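Local coordinates for protein putative adhesin (Bacteroides fragilis NCTC 9343, PDB 3PET) that is of unknown function but, as a putative lipoprotein built as a right-handed beta-helix, probably takes part in cell adhesion, at residues R167-A173 / N184-D190; L90-F95 / T109-E115; A54-V58 / S68-K73; Y33-S37 / N105-T109. All coordinates share one frame; numbering follows the deposited sequence. Where two conformers were deposited one is given.

The chain is built round a right-handed beta-helix; contacts 1, 2 and 4 lie on its stacked turns, and contact 3 is in an antiparallel hairpin. Contacts 2 and 4 are neighbours, their centres about 11 Å apart. They share Thr109, because strand 107-108 runs round a corner into strand 111-116, and Tyr34 and Leu107 of contact 4 pack against Leu90 of contact 2. Contact 1, about 19 Å from contact 2 between centres, repeats the turn-on-turn pairing nearer the C-terminal end. Contact 3 is about 40 Å from contact 1 between centres and on the opposite side of the chain's centre. In sequence it falls between the two segments of contact 4, which joins residues on either side of the hairpin.

Contact 1. Residues R167-A173 / N184-D190; sequences RANAVEA and NATESID
Residues Ala168 to Glu172 run parallel to Ala185 to Asp190, and the axes of 171-173 and 188-190 pass 4.8 Å apart at 16°. These are two successive turns of the right-handed beta-helix, and each segment rounds a corner here, at Asn169-Ala170 in one and Thr186-Glu187 in the other, so the pairing carries on from one face of the helix to the next. At the corner the register slips by one residue, a beta bulge. Asn169 O serves both sides of the slip: it accepts from Glu187 N at 2.8 Å, on a lone pair in the carbonyl plane, and from Ser188 N at 3.0 Å.

The buried side belongs to Ala168, Val171, Ala185 and Ile189. Val171 CG1, anti to the backbone N (chi1 169°), lies alongside Ile189, 3.9 Å from its CD1, while CG2 reaches back across the corner to Ala185 CB at 3.7 Å. Cys183 touches both Val171 and Ile189.

Round the outside of the bend the partners are polar. The amide of Asn169 and the carboxylate of Glu187 point the same way and stack, their planes 16° apart, with Asn169 CB 3.7 Å from Glu187 OE1. Gln149, one turn earlier, accepts from Asn169 ND2 and so steadies the amide's rotation. Arg167 leads away from this pairing to a salt bridge with Glu145. Where the two strands leave the bend, Ala173 N donates to Asp190 O at 2.7 Å.

Contact 2. Residues L90-F95 / T109-E115; sequences LNGISF and TDNLDIE
Asn91 ND2 is held by two oxygens of 109-115. Its straight bond goes to Asn111 O, 2.9 Å away and almost exactly in the plane of the amide, with an N-H...O angle of 173°. The other, to Asp110 OD1, is weak and strongly bent. CG lies anti to the carbonyl carbon (chi1 -66°), which carries the amide to the corner where 109-111 turns. That same Asp110 OD1 takes Asn111 N at 2.8 Å, fastening the bend from within. Just before it, Thr109 OG1 donates to Leu90 O at 2.8 Å, coming from above the carbonyl plane.

Beyond the corner the two segments run as parallel strands on consecutive turns of the beta-helix, only 3° apart in direction. Asn91 O accepts Asp113 N, Ile93 donates to Asp113 O and accepts Glu115 N, and Phe95 N closes the run on Glu115 O at 2.8 Å. Ile93 and Ile114 are paired in register and point to the same buried face, where Ile93 also meets Ile103 and Ile114 meets Leu132. Leu112 CD1 rests over the backbone of Asn91, 3.8 Å from its C.

Asp113, Ser94 and Glu115 put their side chains on the other face. There Asp113 OD1, which accepts from Asn133 ND2, is 2.7 Å from Glu115 OE2; so short a spacing suggests that one of the acids probably carries a proton.

Contact 3. Residues A54-V58 / S68-K73; sequences ALIQV and SIDKSK
This is the open end of the antiparallel hairpin formed by strands 56-61 and 64-69, where Leu55 to Gln57 face Ser68 to Asp70. Gln57 and Ser68 make a hydrogen-bonded pair: Gln57 N donates to Ser68 O at 2.7 Å, and Ser68 N returns a bond to Gln57 O at 2.9 Å. Their side chains share one face. The Gln57 chain bends at chi2 (98°), folding its amide back across the partner strand until OE1 is 3.1 Å from Ser68 OG; a water is hydrogen-bonded to the same hydroxyl.

On the other face Ile56 CG1 and Ile69 CG2 meet loosely at 4.2 Å. Ile56 is the buried one, packed on Ile46 and Met81, whereas Ile69 reaches Gly214 of the second subunit. Further out the strands part and a water steps in, donating to Leu55 O and accepting from Asp70 N at 2.7 Å.

Asp70 then starts a type I turn in which Lys73 N bonds to Asp70 O. Asp70 OD1 takes Ser72 N at 3.1 Å from above the carboxylate plane, an Asx turn. Lys73 O accepts from Lys212 NZ of the second subunit. Two direct backbone bonds followed by a water bridge imply a pairing that gives way to solvent as the chain turns toward the neighbouring subunit.

Contact 4. Residues Y33-S37 / N105-T109; sequences YYTQS and NGLTT
Gln36 reaches across to 106-108 with its whole side chain. CB, pointing toward the other segment, lies 3.9 Å from Gly106 O. From there the chain is fully extended, with CG anti to the backbone N (chi1 176°) and chi2 at 174°, which sets the amide beside the backbone of Leu107 and Thr108. CD packs against Leu107 CD1 at 3.7 Å, the two side chains crossing at about a right angle. At the tip, OE1 accepts from Thr108 N at 2.9 Å and NE2 donates to Thr108 O at 3.0 Å. The amide thus binds both the N-H and the C=O of one residue, as a neighbouring strand would, and both of these bonds are somewhat tilted from the carbonyl planes. NE2 also donates to Pro88 O, so the flat group is fixed at three points.

Leu107 turns its CD1 also to Tyr34, 4.2 Å from CE2 of the ring, which comes at it obliquely; the hydroxyl of Tyr34 is hydrogen-bonded to Ser87 OG. Nearer the start of the segments, the backbones stand apart and waters fill in. One donates to Tyr34 O and accepts from Asn105 N, another links Gln36 N to Gly106 O. Gly106 has a positive phi (101°) where the segment bends. Here a side-chain amide from strand 31-36 bonds the backbone of strand 107-108, probably one turn further along the right-handed beta-helix.

Contact 1. Residues R167-A173 / N184-D190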
loop_
_atom_site.group_PDB
_atom_site.type_symbol
_atom_site.label_atom_id
_atom_site.label_comp_id
_atom_site.label_asym_id
_atom_site.label_seq_id
_atom_site.Cartn_x
_atom_site.Cartn_y
_atom_site.Cartn_z
ATOM N N ARG A 167 19.884 4.892 -13.434
ATOM C CA ARG A 167 20.129 5.923 -14.454
ATOM C C ARG A 167 19.418 5.550 -15.754
ATOM O O ARG A 167 19.792 4.567 -16.393
ATOM C CB ARG A 167 21.656 6.118 -14.698
ATOM C CG ARG A 167 22.418 6.703 -13.509
ATOM C CD ARG A 167 23.712 5.941 -13.234
ATOM N NE ARG A 167 23.565 4.981 -12.134
ATOM C CZ ARG A 167 24.159 3.789 -12.075
ATOM N NH1 ARG A 167 24.955 3.384 -13.059
ATOM N NH2 ARG A 167 23.958 2.993 -11.035
ATOM N N ALA A 168 18.374 6.308 -16.127
ATOM C CA ALA A 168 17.614 6.049 -17.353
ATOM C C ALA A 168 17.673 7.250 -18.290
ATOM O O ALA A 168 17.757 8.381 -17.810
ATOM C CB ALA A 168 16.166 5.727 -17.015
ATOM N N ASN A 169 17.609 7.023 -19.611
ATOM C CA ASN A 169 17.578 8.158 -20.537
ATOM C C ASN A 169 16.189 8.768 -20.563
ATOM O O ASN A 169 16.065 9.974 -20.461
ATOM C CB ASN A 169 18.048 7.761 -21.939
ATOM C CG ASN A 169 19.548 7.681 -22.014
ATOM O OD1 ASN A 169 20.273 8.486 -21.418
ATOM N ND2 ASN A 169 20.044 6.715 -22.740
ATOM N N ALA A 170 15.152 7.935 -20.654
ATOM C CA ALA A 170 13.754 8.368 -20.676
ATOM C C ALA A 170 13.008 7.736 -19.519
ATOM O O ALA A 170 13.122 6.528 -19.281
ATOM C CB ALA A 170 13.105 7.990 -22.000
ATOM N N VAL A 171 12.273 8.553 -18.775
ATOM C CA VAL A 171 11.496 8.055 -17.637
ATOM C C VAL A 171 10.035 8.409 -17.849
ATOM O O VAL A 171 9.719 9.534 -18.244
ATOM C CB VAL A 171 12.034 8.598 -16.266
ATOM C CG1 VAL A 171 11.077 8.306 -15.111
ATOM C CG2 VAL A 171 13.419 8.046 -15.957
ATOM N N GLU A 172 9.141 7.444 -17.554
ATOM C CA GLU A 172 7.686 7.656 -17.519
ATOM C C GLU A 172 7.255 7.273 -16.122
ATOM O O GLU A 172 7.318 6.101 -15.769
ATOM C CB GLU A 172 6.951 6.859 -18.599
ATOM C CG GLU A 172 7.280 7.336 -20.012
ATOM C CD GLU A 172 7.429 6.268 -21.081
ATOM O OE1 GLU A 172 6.911 5.142 -20.894
ATOM O OE2 GLU A 172 8.064 6.569 -22.119
ATOM N N ALA A 173 6.935 8.261 -15.283
ATOM C CA ALA A 173 6.580 7.979 -13.893
ATOM C C ALA A 173 5.183 8.440 -13.542
ATOM O O ALA A 173 4.808 9.569 -13.858
ATOM C CB ALA A 173 7.587 8.637 -12.954
ATOM N N ASN A 184 15.633 8.898 -11.954
ATOM C CA ASN A 184 16.790 9.535 -12.541
ATOM C C ASN A 184 16.648 9.530 -14.063
ATOM O O ASN A 184 16.731 8.483 -14.700
ATOM C CB ASN A 184 18.029 8.771 -12.060
ATOM C CG ASN A 184 19.364 9.379 -12.349
ATOM O OD1 ASN A 184 19.548 10.157 -13.278
ATOM N ND2 ASN A 184 20.342 8.995 -11.554
ATOM N N ALA A 185 16.410 10.715 -14.632
ATOM C CA ALA A 185 16.157 10.898 -16.057
ATOM C C ALA A 185 17.199 11.806 -16.666
ATOM O O ALA A 185 17.294 12.975 -16.280
ATOM C CB ALA A 185 14.768 11.501 -16.245
ATOM N N THR A 186 18.003 11.280 -17.598
ATOM C CA THR A 186 19.051 12.124 -18.184
ATOM C C THR A 186 18.546 12.908 -19.396
ATOM O O THR A 186 19.033 13.999 -19.617
ATOM C CB THR A 186 20.314 11.319 -18.542
ATOM O OG1 THR A 186 20.063 10.554 -19.716
ATOM C CG2 THR A 186 20.794 10.416 -17.405
ATOM N N GLU A 187 17.610 12.354 -20.201
ATOM C CA GLU A 187 17.159 13.046 -21.412
ATOM C C GLU A 187 15.689 13.526 -21.361
ATOM O O GLU A 187 15.403 14.623 -21.847
ATOM C CB GLU A 187 17.341 12.143 -22.645
ATOM C CG GLU A 187 18.801 11.856 -22.983
ATOM C CD GLU A 187 19.067 10.917 -24.150
ATOM O OE1 GLU A 187 18.121 10.240 -24.618
ATOM O OE2 GLU A 187 20.241 10.832 -24.575
ATOM N N SER A 188 14.768 12.699 -20.843
ATOM C CA SER A 188 13.361 13.103 -20.792
ATOM C C SER A 188 12.637 12.502 -19.600
ATOM O O SER A 188 12.991 11.412 -19.131
ATOM C CB SER A 188 12.629 12.726 -22.078
ATOM O OG SER A 188 12.491 11.325 -22.222
ATOM N N ILE A 189 11.610 13.223 -19.113
ATOM C CA ILE A 189 10.797 12.732 -18.008
ATOM C C ILE A 189 9.344 13.141 -18.213
ATOM O O ILE A 189 9.034 14.312 -18.426
ATOM C CB ILE A 189 11.287 13.079 -16.564
ATOM C CG1 ILE A 189 10.362 12.372 -15.507
ATOM C CG2 ILE A 189 11.380 14.617 -16.319
ATOM C CD1 ILE A 189 10.900 12.141 -14.206
ATOM N N ASP A 190 8.465 12.149 -18.173
ATOM C CA ASP A 190 7.024 12.335 -18.170
ATOM C C ASP A 190 6.605 11.912 -16.768
ATOM O O ASP A 190 6.794 10.748 -16.403
ATOM C CB ASP A 190 6.355 11.514 -19.287
ATOM C CG ASP A 190 4.949 11.969 -19.633
ATOM O OD1 ASP A 190 4.154 12.217 -18.696
ATOM O OD2 ASP A 190 4.631 12.042 -20.836
HETATM O O HOH W 1 10.012 10.506 -20.883
HETATM O O HOH W 2 3.363 9.694 -16.466
#

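Contact 2. Residues L90-F95 / T109-E115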
loop_
_atom_site.group_PDB
_atom_site.type_symbol
_atom_site.label_atom_id
_atom_site.label_comp_id
_atom_site.label_asym_id
_atom_site.label_seq_id
_atom_site.Cartn_x
_atom_site.Cartn_y
_atom_site.Cartn_z
ATOM N N LEU A 90 16.220 -13.358 -17.742
ATOM C CA LEU A 90 15.007 -12.985 -17.026
ATOM C C LEU A 90 14.397 -11.736 -17.642
ATOM O O LEU A 90 15.074 -10.704 -17.744
ATOM C CB LEU A 90 15.243 -12.783 -15.520
ATOM C CG LEU A 90 13.960 -12.705 -14.661
ATOM C CD1 LEU A 90 13.273 -14.071 -14.555
ATOM C CD2 LEU A 90 14.268 -12.164 -13.294
ATOM N N ASN A 91 13.108 -11.839 -18.047
ATOM C CA ASN A 91 12.343 -10.749 -18.655
ATOM C C ASN A 91 11.144 -10.314 -17.817
ATOM O O ASN A 91 10.567 -9.272 -18.094
ATOM C CB ASN A 91 11.845 -11.168 -20.045
ATOM C CG ASN A 91 12.982 -11.358 -21.009
ATOM O OD1 ASN A 91 13.190 -12.448 -21.505
ATOM N ND2 ASN A 91 13.788 -10.321 -21.232
ATOM N N GLY A 92 10.742 -11.127 -16.844
ATOM C CA GLY A 92 9.578 -10.781 -16.048
ATOM C C GLY A 92 9.511 -11.408 -14.682
ATOM O O GLY A 92 9.915 -12.557 -14.488
ATOM N N ILE A 93 9.002 -10.621 -13.724
ATOM C CA ILE A 93 8.704 -11.066 -12.368
ATOM C C ILE A 93 7.303 -10.613 -12.054
ATOM O O ILE A 93 7.022 -9.409 -12.065
ATOM C CB ILE A 93 9.707 -10.621 -11.247
ATOM C CG1 ILE A 93 11.169 -11.036 -11.569
ATOM C CG2 ILE A 93 9.272 -11.222 -9.866
ATOM C CD1 ILE A 93 12.217 -10.340 -10.695
ATOM N N SER A 94 6.429 -11.566 -11.764
ATOM C CA SER A 94 5.073 -11.310 -11.277
ATOM C C SER A 94 4.992 -11.883 -9.866
ATOM O O SER A 94 5.104 -13.103 -9.693
ATOM C CB SER A 94 4.035 -11.930 -12.198
ATOM O OG SER A 94 2.763 -11.613 -11.666
ATOM N N PHE A 95 4.935 -11.009 -8.854
ATOM C CA PHE A 95 4.938 -11.478 -7.476
ATOM C C PHE A 95 3.602 -11.203 -6.816
ATOM O O PHE A 95 3.155 -10.060 -6.777
ATOM C CB PHE A 95 6.106 -10.870 -6.666
ATOM C CG PHE A 95 6.198 -11.425 -5.258
ATOM C CD1 PHE A 95 6.788 -12.658 -5.016
ATOM C CD2 PHE A 95 5.710 -10.706 -4.177
ATOM C CE1 PHE A 95 6.893 -13.157 -3.717
ATOM C CE2 PHE A 95 5.786 -11.222 -2.881
ATOM C CZ PHE A 95 6.369 -12.446 -2.664
ATOM N N THR A 109 19.537 -7.806 -19.315
ATOM C CA THR A 109 18.399 -8.255 -20.116
ATOM C C THR A 109 18.013 -7.160 -21.106
ATOM O O THR A 109 18.455 -6.027 -20.957
ATOM C CB THR A 109 17.216 -8.617 -19.159
ATOM O OG1 THR A 109 16.181 -9.266 -19.904
ATOM C CG2 THR A 109 16.641 -7.394 -18.387
ATOM N N ASP A 110 17.181 -7.478 -22.094
ATOM C CA ASP A 110 16.694 -6.457 -23.009
ATOM C C ASP A 110 15.512 -5.722 -22.339
ATOM O O ASP A 110 15.592 -4.522 -22.105
ATOM C CB ASP A 110 16.304 -7.051 -24.384
ATOM C CG ASP A 110 15.649 -8.437 -24.364
ATOM O OD1 ASP A 110 15.020 -8.794 -23.328
ATOM O OD2 ASP A 110 15.759 -9.162 -25.385
ATOM N N ASN A 111 14.444 -6.453 -21.992
ATOM C CA ASN A 111 13.236 -5.900 -21.364
ATOM C C ASN A 111 12.967 -6.587 -20.062
ATOM O O ASN A 111 13.008 -7.811 -20.002
ATOM C CB ASN A 111 12.003 -6.072 -22.269
ATOM C CG ASN A 111 12.226 -5.634 -23.697
ATOM O OD1 ASN A 111 12.473 -4.464 -23.983
ATOM N ND2 ASN A 111 12.210 -6.583 -24.620
ATOM N N LEU A 112 12.676 -5.813 -19.019
ATOM C CA LEU A 112 12.319 -6.373 -17.734
ATOM C C LEU A 112 10.975 -5.816 -17.322
ATOM O O LEU A 112 10.787 -4.600 -17.308
ATOM C CB LEU A 112 13.392 -6.106 -16.664
ATOM C CG LEU A 112 13.099 -6.661 -15.255
ATOM C CD1 LEU A 112 13.015 -8.226 -15.243
ATOM C CD2 LEU A 112 14.116 -6.160 -14.253
ATOM N N ASP A 113 10.039 -6.712 -16.988
ATOM C CA ASP A 113 8.717 -6.331 -16.523
ATOM C C ASP A 113 8.549 -6.801 -15.054
ATOM O O ASP A 113 8.634 -8.001 -14.773
ATOM C CB ASP A 113 7.636 -6.926 -17.456
ATOM C CG ASP A 113 6.221 -6.466 -17.211
ATOM O OD1 ASP A 113 6.034 -5.471 -16.467
ATOM O OD2 ASP A 113 5.296 -7.066 -17.796
ATOM N N ILE A 114 8.361 -5.841 -14.131
ATOM C CA ILE A 114 8.161 -6.138 -12.712
ATOM C C ILE A 114 6.734 -5.780 -12.346
ATOM O O ILE A 114 6.319 -4.617 -12.511
ATOM C CB ILE A 114 9.187 -5.450 -11.771
ATOM C CG1 ILE A 114 10.640 -5.745 -12.204
ATOM C CG2 ILE A 114 8.949 -5.859 -10.295
ATOM C CD1 ILE A 114 11.550 -4.651 -11.916
ATOM N N GLU A 115 5.977 -6.800 -11.864
ATOM C CA GLU A 115 4.586 -6.653 -11.424
ATOM C C GLU A 115 4.543 -7.127 -9.966
ATOM O O GLU A 115 4.628 -8.333 -9.707
ATOM C CB GLU A 115 3.578 -7.423 -12.322
ATOM C CG GLU A 115 3.680 -7.143 -13.823
ATOM C CD GLU A 115 3.052 -5.862 -14.357
ATOM O OE1 GLU A 115 1.852 -5.620 -14.086
ATOM O OE2 GLU A 115 3.743 -5.132 -15.104
#

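Contact 3. Residues A54-V58 / S68-K73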
loop_
_atom_site.group_PDB
_atom_site.type_symbol
_atom_site.label_atom_id
_atom_site.label_comp_id
_atom_site.label_asym_id
_atom_site.label_seq_id
_atom_site.Cartn_x
_atom_site.Cartn_y
_atom_site.Cartn_z
ATOM N N ALA A 54 7.279 -28.793 1.265
ATOM C CA ALA A 54 6.353 -29.709 0.597
ATOM C C ALA A 54 5.045 -29.027 0.171
ATOM O O ALA A 54 4.368 -29.556 -0.710
ATOM C CB ALA A 54 6.049 -30.905 1.498
ATOM N N LEU A 55 4.704 -27.852 0.759
ATOM C CA LEU A 55 3.475 -27.112 0.435
ATOM C C LEU A 55 3.591 -26.305 -0.879
ATOM O O LEU A 55 2.585 -25.812 -1.380
ATOM C CB LEU A 55 3.088 -26.150 1.572
ATOM C CG LEU A 55 2.808 -26.745 2.958
ATOM C CD1 LEU A 55 2.464 -25.648 3.927
ATOM C CD2 LEU A 55 1.667 -27.767 2.931
ATOM N N ILE A 56 4.794 -26.164 -1.421
ATOM C CA ILE A 56 4.996 -25.360 -2.629
ATOM C C ILE A 56 4.855 -26.207 -3.896
ATOM O O ILE A 56 5.566 -27.194 -4.076
ATOM C CB ILE A 56 6.347 -24.603 -2.587
ATOM C CG1 ILE A 56 6.409 -23.683 -1.307
ATOM C CG2 ILE A 56 6.554 -23.791 -3.918
ATOM C CD1 ILE A 56 7.674 -22.938 -1.088
ATOM N N GLN A 57 3.948 -25.807 -4.780
ATOM C CA GLN A 57 3.790 -26.515 -6.055
ATOM C C GLN A 57 4.614 -25.755 -7.091
ATOM O O GLN A 57 4.630 -24.519 -7.116
ATOM C CB GLN A 57 2.310 -26.633 -6.464
ATOM C CG GLN A 57 1.448 -27.410 -5.467
ATOM C CD GLN A 57 0.691 -26.490 -4.535
ATOM O OE1 GLN A 57 0.236 -25.404 -4.925
ATOM N NE2 GLN A 57 0.567 -26.894 -3.288
ATOM N N VAL A 58 5.315 -26.509 -7.918
ATOM C CA VAL A 58 6.267 -25.974 -8.890
ATOM C C VAL A 58 5.918 -26.457 -10.295
ATOM O O VAL A 58 5.671 -27.636 -10.474
ATOM C CB VAL A 58 7.694 -26.450 -8.469
ATOM C CG1 VAL A 58 8.748 -26.109 -9.539
ATOM C CG2 VAL A 58 8.098 -25.871 -7.103
ATOM N N SER A 68 3.355 -21.940 -6.529
ATOM C CA SER A 68 2.069 -21.744 -5.876
ATOM C C SER A 68 1.976 -22.554 -4.596
ATOM O O SER A 68 2.866 -23.351 -4.296
ATOM C CB SER A 68 0.937 -22.122 -6.822
ATOM O OG SER A 68 1.081 -23.468 -7.232
ATOM N N ILE A 69 0.903 -22.316 -3.815
ATOM C CA ILE A 69 0.628 -23.014 -2.554
ATOM C C ILE A 69 -0.842 -23.362 -2.482
ATOM O O ILE A 69 -1.660 -22.769 -3.195
ATOM C CB ILE A 69 1.069 -22.187 -1.292
ATOM C CG1 ILE A 69 0.289 -20.857 -1.164
ATOM C CG2 ILE A 69 2.581 -21.943 -1.275
ATOM C CD1 ILE A 69 0.201 -20.299 0.235
ATOM N N ASP A 70 -1.182 -24.313 -1.596
ATOM C CA ASP A 70 -2.554 -24.625 -1.251
ATOM C C ASP A 70 -2.928 -23.508 -0.261
ATOM O O ASP A 70 -2.471 -23.506 0.889
ATOM C CB ASP A 70 -2.700 -26.056 -0.660
ATOM C CG ASP A 70 -4.115 -26.393 -0.184
ATOM O OD1 ASP A 70 -4.993 -25.501 -0.225
ATOM O OD2 ASP A 70 -4.352 -27.554 0.191
ATOM N N LYS A 71 -3.698 -22.542 -0.730
ATOM C CA LYS A 71 -4.047 -21.356 0.080
ATOM C C LYS A 71 -4.952 -21.694 1.297
ATOM O O LYS A 71 -5.062 -20.885 2.216
ATOM C CB LYS A 71 -4.709 -20.296 -0.802
ATOM C CG LYS A 71 -3.746 -19.775 -1.887
ATOM C CD LYS A 71 -4.509 -18.852 -2.825
ATOM C CE LYS A 71 -3.685 -18.462 -4.023
ATOM N NZ LYS A 71 -4.531 -17.853 -5.083
ATOM N N SER A 72 -5.601 -22.879 1.283
ATOM C CA SER A 72 -6.487 -23.350 2.352
ATOM C C SER A 72 -5.662 -23.970 3.490
ATOM O O SER A 72 -6.226 -24.304 4.536
ATOM C CB SER A 72 -7.469 -24.390 1.800
ATOM O OG SER A 72 -8.388 -23.857 0.854
ATOM N N LYS A 73 -4.330 -24.133 3.308
ATOM C CA LYS A 73 -3.518 -24.790 4.343
ATOM C C LYS A 73 -3.025 -23.831 5.424
ATOM O O LYS A 73 -2.307 -22.873 5.137
ATOM C CB LYS A 73 -2.336 -25.580 3.754
ATOM C CG LYS A 73 -2.745 -26.925 3.145
ATOM C CD LYS A 73 -2.836 -28.057 4.158
ATOM C CE LYS A 73 -3.828 -29.107 3.732
ATOM N NZ LYS A 73 -5.177 -28.855 4.307
HETATM O O HOH W 3 0.368 -25.985 -0.136
HETATM O O HOH W 4 2.794 -23.992 -9.559
#

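Contact 4. Residues Y33-S37 / N105-T109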
loop_
_atom_site.group_PDB
_atom_site.type_symbol
_atom_site.label_atom_id
_atom_site.label_comp_id
_atom_site.label_asym_id
_atom_site.label_seq_id
_atom_site.Cartn_x
_atom_site.Cartn_y
_atom_site.Cartn_z
ATOM N N TYR A 33 15.438 -15.174 -3.965
ATOM C CA TYR A 33 16.732 -14.656 -4.392
ATOM C C TYR A 33 16.985 -15.161 -5.798
ATOM O O TYR A 33 17.159 -16.364 -6.004
ATOM C CB TYR A 33 17.860 -15.083 -3.410
ATOM C CG TYR A 33 17.708 -14.479 -2.028
ATOM C CD1 TYR A 33 16.900 -15.083 -1.063
ATOM C CD2 TYR A 33 18.301 -13.260 -1.711
ATOM C CE1 TYR A 33 16.724 -14.505 0.200
ATOM C CE2 TYR A 33 18.154 -12.690 -0.445
ATOM C CZ TYR A 33 17.353 -13.305 0.500
ATOM O OH TYR A 33 17.225 -12.720 1.735
ATOM N N TYR A 34 16.971 -14.253 -6.771
ATOM C CA TYR A 34 17.234 -14.618 -8.154
ATOM C C TYR A 34 18.696 -14.288 -8.507
ATOM O O TYR A 34 19.207 -13.225 -8.147
ATOM C CB TYR A 34 16.251 -13.936 -9.136
ATOM C CG TYR A 34 16.629 -14.170 -10.584
ATOM C CD1 TYR A 34 16.262 -15.347 -11.242
ATOM C CD2 TYR A 34 17.432 -13.258 -11.272
ATOM C CE1 TYR A 34 16.668 -15.602 -12.552
ATOM C CE2 TYR A 34 17.854 -13.510 -12.580
ATOM C CZ TYR A 34 17.472 -14.686 -13.212
ATOM O OH TYR A 34 17.905 -14.940 -14.489
ATOM N N THR A 35 19.342 -15.206 -9.221
ATOM C CA THR A 35 20.692 -15.067 -9.744
ATOM C C THR A 35 20.655 -15.335 -11.246
ATOM O O THR A 35 20.071 -16.329 -11.679
ATOM C CB THR A 35 21.678 -16.040 -9.039
ATOM O OG1 THR A 35 21.660 -15.795 -7.633
ATOM C CG2 THR A 35 23.137 -15.895 -9.577
ATOM N N GLN A 36 21.282 -14.457 -12.039
ATOM C CA GLN A 36 21.414 -14.709 -13.463
ATOM C C GLN A 36 22.619 -15.633 -13.617
ATOM O O GLN A 36 23.722 -15.250 -13.224
ATOM C CB GLN A 36 21.559 -13.405 -14.246
ATOM C CG GLN A 36 21.787 -13.639 -15.748
ATOM C CD GLN A 36 21.778 -12.358 -16.534
ATOM O OE1 GLN A 36 22.289 -11.324 -16.090
ATOM N NE2 GLN A 36 21.242 -12.422 -17.746
ATOM N N SER A 37 22.407 -16.850 -14.141
ATOM C CA SER A 37 23.509 -17.814 -14.286
ATOM C C SER A 37 24.504 -17.360 -15.344
ATOM O O SER A 37 24.141 -16.668 -16.305
ATOM C CB SER A 37 23.006 -19.220 -14.601
ATOM O OG SER A 37 22.362 -19.299 -15.860
ATOM N N ASN A 105 23.020 -9.627 -7.242
ATOM C CA ASN A 105 24.259 -9.532 -7.990
ATOM C C ASN A 105 24.103 -9.287 -9.489
ATOM O O ASN A 105 24.977 -9.648 -10.256
ATOM C CB ASN A 105 25.101 -10.793 -7.721
ATOM C CG ASN A 105 25.556 -10.820 -6.287
ATOM O OD1 ASN A 105 26.274 -9.926 -5.818
ATOM N ND2 ASN A 105 25.067 -11.786 -5.541
ATOM N N GLY A 106 23.059 -8.595 -9.891
ATOM C CA GLY A 106 22.940 -8.207 -11.289
ATOM C C GLY A 106 22.042 -8.988 -12.211
ATOM O O GLY A 106 21.767 -10.172 -12.009
ATOM N N LEU A 107 21.584 -8.287 -13.241
ATOM C CA LEU A 107 20.775 -8.828 -14.318
ATOM C C LEU A 107 21.002 -7.998 -15.561
ATOM O O LEU A 107 20.836 -6.779 -15.521
ATOM C CB LEU A 107 19.270 -8.899 -13.973
ATOM C CG LEU A 107 18.318 -9.304 -15.140
ATOM C CD1 LEU A 107 18.579 -10.754 -15.629
ATOM C CD2 LEU A 107 16.855 -9.109 -14.747
ATOM N N THR A 108 21.395 -8.666 -16.655
ATOM C CA THR A 108 21.541 -8.050 -17.977
ATOM C C THR A 108 20.445 -8.651 -18.843
ATOM O O THR A 108 20.403 -9.867 -19.045
ATOM C CB THR A 108 22.947 -8.241 -18.562
ATOM O OG1 THR A 108 23.893 -7.684 -17.659
ATOM C CG2 THR A 108 23.093 -7.595 -19.932
ATOM N N THR A 109 19.537 -7.806 -19.315
ATOM C CA THR A 109 18.399 -8.255 -20.116
ATOM C C THR A 109 18.013 -7.160 -21.106
ATOM O O THR A 109 18.455 -6.027 -20.957
ATOM C CB THR A 109 17.216 -8.617 -19.159
ATOM O OG1 THR A 109 16.181 -9.266 -19.904
ATOM C CG2 THR A 109 16.641 -7.394 -18.387
HETATM O O HOH W 5 21.765 -12.184 -8.122
HETATM O O HOH W 6 23.106 -13.699 -6.262
HETATM O O HOH W 7 22.616 -12.275 -10.731
#